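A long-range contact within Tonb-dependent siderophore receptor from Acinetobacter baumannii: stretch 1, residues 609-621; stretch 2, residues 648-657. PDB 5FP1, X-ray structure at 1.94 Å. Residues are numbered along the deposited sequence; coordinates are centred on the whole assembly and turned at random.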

# COMPACT_ATOMS: atom_id res chain seq x y z
N ASP A 609 -3.55 -31.04 2.80
CA ASP A 609 -2.78 -30.73 3.99
C ASP A 609 -1.47 -30.02 3.63
O ASP A 609 -0.74 -30.45 2.75
N GLN A 610 -1.20 -28.91 4.30
CA GLN A 610 -0.01 -28.12 3.99
C GLN A 610 1.07 -28.27 5.06
O GLN A 610 2.08 -27.55 5.02
N SER A 611 0.91 -29.21 5.98
CA SER A 611 1.94 -29.41 7.01
C SER A 611 3.23 -29.88 6.37
O SER A 611 4.32 -29.62 6.88
N ILE A 612 3.15 -30.50 5.20
CA ILE A 612 4.37 -30.88 4.47
C ILE A 612 5.19 -29.68 4.02
O ILE A 612 6.35 -29.81 3.65
N TYR A 613 4.58 -28.49 4.05
CA TYR A 613 5.32 -27.27 3.69
C TYR A 613 5.77 -26.45 4.90
O TYR A 613 6.29 -25.33 4.76
N ASN A 614 5.58 -26.99 6.09
CA ASN A 614 6.10 -26.36 7.30
C ASN A 614 7.60 -26.12 7.16
O ASN A 614 8.35 -27.01 6.73
N GLY A 615 8.03 -24.89 7.43
CA GLY A 615 9.41 -24.47 7.21
C GLY A 615 9.69 -23.75 5.90
O GLY A 615 10.76 -23.19 5.73
N ASN A 616 8.74 -23.75 4.95
CA ASN A 616 8.94 -23.08 3.68
C ASN A 616 9.07 -21.55 3.84
O ASN A 616 8.77 -20.99 4.88
N GLN A 617 9.55 -20.91 2.79
CA GLN A 617 9.65 -19.47 2.76
C GLN A 617 8.24 -18.90 2.61
O GLN A 617 7.41 -19.48 1.92
N MET A 618 7.98 -17.78 3.27
CA MET A 618 6.72 -17.10 3.09
C MET A 618 6.61 -16.47 1.70
O MET A 618 7.59 -15.89 1.17
N PRO A 619 5.43 -16.55 1.10
CA PRO A 619 5.19 -15.85 -0.15
C PRO A 619 5.23 -14.35 0.02
O PRO A 619 5.09 -13.82 1.14
N ASN A 620 5.45 -13.66 -1.09
CA ASN A 620 5.43 -12.23 -1.12
C ASN A 620 6.48 -11.60 -0.20
O ASN A 620 6.29 -10.49 0.31
N VAL A 621 7.58 -12.31 0.00
CA VAL A 621 8.75 -11.74 0.67
C VAL A 621 10.08 -12.26 0.16
O VAL A 621 10.36 -13.47 0.14
N ASP A 648 15.54 -10.08 -4.48
CA ASP A 648 15.69 -11.51 -4.71
C ASP A 648 14.34 -12.06 -5.23
O ASP A 648 13.33 -11.34 -5.31
N LYS A 649 14.34 -13.34 -5.57
CA LYS A 649 13.12 -14.01 -6.00
C LYS A 649 12.01 -13.99 -4.96
O LYS A 649 12.26 -13.91 -3.75
N VAL A 650 10.77 -14.03 -5.44
CA VAL A 650 9.62 -13.98 -4.55
C VAL A 650 8.71 -15.13 -4.89
O VAL A 650 8.36 -15.30 -6.07
N TYR A 651 8.31 -15.90 -3.87
CA TYR A 651 7.31 -16.96 -4.07
C TYR A 651 5.89 -16.43 -4.01
O TYR A 651 5.56 -15.56 -3.20
N GLY A 652 5.03 -17.01 -4.82
CA GLY A 652 3.61 -16.76 -4.74
C GLY A 652 2.89 -17.69 -3.80
O GLY A 652 1.88 -17.31 -3.21
N ASP A 653 3.38 -18.92 -3.64
CA ASP A 653 2.60 -19.92 -2.93
C ASP A 653 3.30 -20.55 -1.69
O ASP A 653 4.52 -20.57 -1.59
N VAL A 654 2.47 -21.07 -0.79
CA VAL A 654 2.89 -21.78 0.41
C VAL A 654 3.77 -22.95 0.03
O VAL A 654 4.81 -23.21 0.67
N ALA A 655 3.43 -23.62 -1.06
CA ALA A 655 4.19 -24.78 -1.50
C ALA A 655 5.56 -24.40 -2.06
O ALA A 655 6.39 -25.27 -2.29
N ASN A 656 5.77 -23.11 -2.34
CA ASN A 656 7.02 -22.61 -2.89
C ASN A 656 7.33 -23.30 -4.25
O ASN A 656 8.46 -23.73 -4.49
N THR A 657 6.34 -23.40 -5.12
CA THR A 657 6.51 -23.96 -6.47
C THR A 657 6.25 -22.95 -7.59
O THR A 657 6.49 -23.24 -8.76

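Two loop-rich segments meet here, and side-chain amides reading the opposing backbone do most of the polar work. Asn656, chi1 m, points toward stretch 1 and pairs its carboxamide with the peptide groups of Gln617: Asn656 ND2 donates to Gln617 O at 2.9 Å, nearly straight at 175°, while Gln617 N donates to Asn656 OD1 at 3.0 Å with a more bent 141°. One planar amide thus answers both the NH and the carbonyl of a single residue, as a strand neighbour might. The second hydrogen of Asn656 ND2 is used at home, on Asp653 O at 3.0 Å, tying the side chain to the start of its own type I turn.

Asn616 returns the gesture. Also m and pointing toward the other stretch, it sends Asn616 ND2 to Val654 O at 3.0 Å and 172°, so a carbonyl within the Asp653–Asn656 turn gains a donor. At the other end of the contact the backbone itself serves: Asn620 N donates to Tyr651 O at 2.8 Å, where Pro619 and Tyr651 bring their CA atoms within 4.6 Å.

Three waters fill the polar gaps. Water 2 gives hydrogens to Met618 O and Val621 O, both at 2.6 Å, and accepts from Tyr651 N at 2.9 Å. Water 3 donates to Asn620 OD1 and Gly652 O, each at 2.7 Å; Asn620 has its CB pointing away, yet the end of its side chain comes nearer. Gln617, extended with chi1 and chi2 both t, donates from NE2 to Val621 O at 3.0 Å and to water 1 at 3.0 Å; that water donates to Lys649 O at 2.7 Å.

Packing follows the same framework. Gln617 OE1 lies at the edge of the Tyr651 ring, 3.4 Å from CE2, and Lys649 NZ donates a hydrogen bond to Tyr651 OH at 2.8 Å, at the far end of the ring from its CB. Tyr613, chi1 m, lays one face over Ala655: the CA of Ala655 sits 3.6 Å from the Tyr613 ring centroid, only 5° off the normal, and Ala655 CB is 3.4 Å from Tyr613 CZ. Val654, chi1 t, loses the most surface to the other stretch; its CG1 meets Tyr613 CB at 4.0 Å and Gln610 NE2 at 3.8 Å. Pro619 packs its CB 3.4 Å from Gly652 O, and Val650 CG1, on a t rotamer, reaches Asn620 CA at 3.6 Å. The rule to read is that amides, with one main-chain bond, make the polar links; a tyrosine face and aliphatic side chains supply the packing.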

# COMPACT_ATOMS: atom_id res chain seq x y z
CB ASP A 609 -2.48 -32.01 4.76
CG ASP A 609 -1.73 -31.74 6.06
OD1 ASP A 609 -1.65 -30.57 6.49
OD2 ASP A 609 -1.23 -32.69 6.65
CB GLN A 610 -0.38 -26.63 3.81
CG GLN A 610 -1.26 -26.39 2.61
CD GLN A 610 -1.58 -24.92 2.37
OE1 GLN A 610 -2.00 -24.19 3.27
NE2 GLN A 610 -1.40 -24.49 1.14
CB SER A 611 1.46 -30.41 8.09
OG SER A 611 1.16 -31.64 7.47
CB ILE A 612 4.04 -31.75 3.23
CG1 ILE A 612 3.13 -30.99 2.27
CG2 ILE A 612 3.34 -33.03 3.67
CD1 ILE A 612 2.92 -31.72 0.95
CB TYR A 613 4.45 -26.41 2.76
CG TYR A 613 3.96 -27.15 1.56
CD1 TYR A 613 4.85 -27.78 0.71
CD2 TYR A 613 2.61 -27.17 1.23
CE1 TYR A 613 4.41 -28.44 -0.43
CE2 TYR A 613 2.16 -27.85 0.11
CZ TYR A 613 3.07 -28.46 -0.71
OH TYR A 613 2.63 -29.10 -1.83
CB ASN A 614 5.81 -27.20 8.55
CG ASN A 614 4.35 -27.23 8.92
OD1 ASN A 614 3.50 -26.56 8.33
ND2 ASN A 614 4.04 -28.01 9.95
CB ASN A 616 7.78 -23.41 2.66
CG ASN A 616 8.05 -24.69 1.88
OD1 ASN A 616 9.02 -25.39 2.14
ND2 ASN A 616 7.20 -25.01 0.93
CB GLN A 617 10.54 -19.04 1.57
CG GLN A 617 10.89 -17.56 1.54
CD GLN A 617 11.88 -17.26 0.44
OE1 GLN A 617 12.62 -18.15 0.04
NE2 GLN A 617 11.86 -16.05 -0.09
CB MET A 618 6.52 -16.02 4.16
CG MET A 618 6.36 -16.60 5.57
SD MET A 618 6.36 -15.36 6.88
CE MET A 618 4.85 -14.47 6.45
CB PRO A 619 3.77 -16.28 -0.56
CG PRO A 619 3.14 -16.89 0.64
CD PRO A 619 4.21 -17.18 1.66
CB ASN A 620 4.01 -11.74 -0.80
CG ASN A 620 2.95 -12.49 -1.61
OD1 ASN A 620 2.09 -13.17 -1.05
ND2 ASN A 620 3.06 -12.43 -2.93
CB VAL A 621 8.67 -11.76 2.24
CG1 VAL A 621 8.05 -13.01 2.76
CG2 VAL A 621 10.05 -11.61 2.86
CB ASP A 648 16.10 -12.19 -3.44
CG ASP A 648 16.77 -13.55 -3.66
OD1 ASP A 648 16.94 -14.02 -4.81
OD2 ASP A 648 17.11 -14.15 -2.65
CB LYS A 649 13.43 -15.44 -6.44
CG LYS A 649 13.83 -16.38 -5.35
CD LYS A 649 13.81 -17.79 -5.92
CE LYS A 649 14.46 -18.78 -4.99
NZ LYS A 649 14.30 -20.17 -5.50
CB VAL A 650 8.85 -12.65 -4.70
CG1 VAL A 650 7.53 -12.69 -3.96
CG2 VAL A 650 9.71 -11.50 -4.18
CB TYR A 651 7.47 -18.08 -3.05
CG TYR A 651 8.73 -18.91 -3.27
CD1 TYR A 651 8.78 -19.86 -4.27
CD2 TYR A 651 9.87 -18.70 -2.50
CE1 TYR A 651 9.94 -20.59 -4.52
CE2 TYR A 651 11.01 -19.47 -2.70
CZ TYR A 651 11.04 -20.41 -3.71
OH TYR A 651 12.19 -21.16 -3.93
CB ASP A 653 2.17 -21.03 -3.89
CG ASP A 653 3.34 -21.76 -4.52
OD1 ASP A 653 4.48 -21.21 -4.59
OD2 ASP A 653 3.12 -22.91 -4.98
CB VAL A 654 1.65 -22.22 1.23
CG1 VAL A 654 2.01 -23.28 2.26
CG2 VAL A 654 1.03 -21.00 1.91
CB ALA A 655 3.40 -25.58 -2.53
CB ASN A 656 8.25 -22.82 -1.96
CG ASN A 656 8.28 -21.91 -0.70
OD1 ASN A 656 9.25 -21.98 0.05
ND2 ASN A 656 7.25 -21.11 -0.46
CB THR A 657 5.53 -25.13 -6.70
OG1 THR A 657 4.17 -24.67 -6.57
CG2 THR A 657 5.76 -26.23 -5.69
O HOH W 1 13.97 -14.89 -1.85
O HOH W 2 8.73 -15.10 -1.08
O HOH W 3 0.70 -15.11 -2.27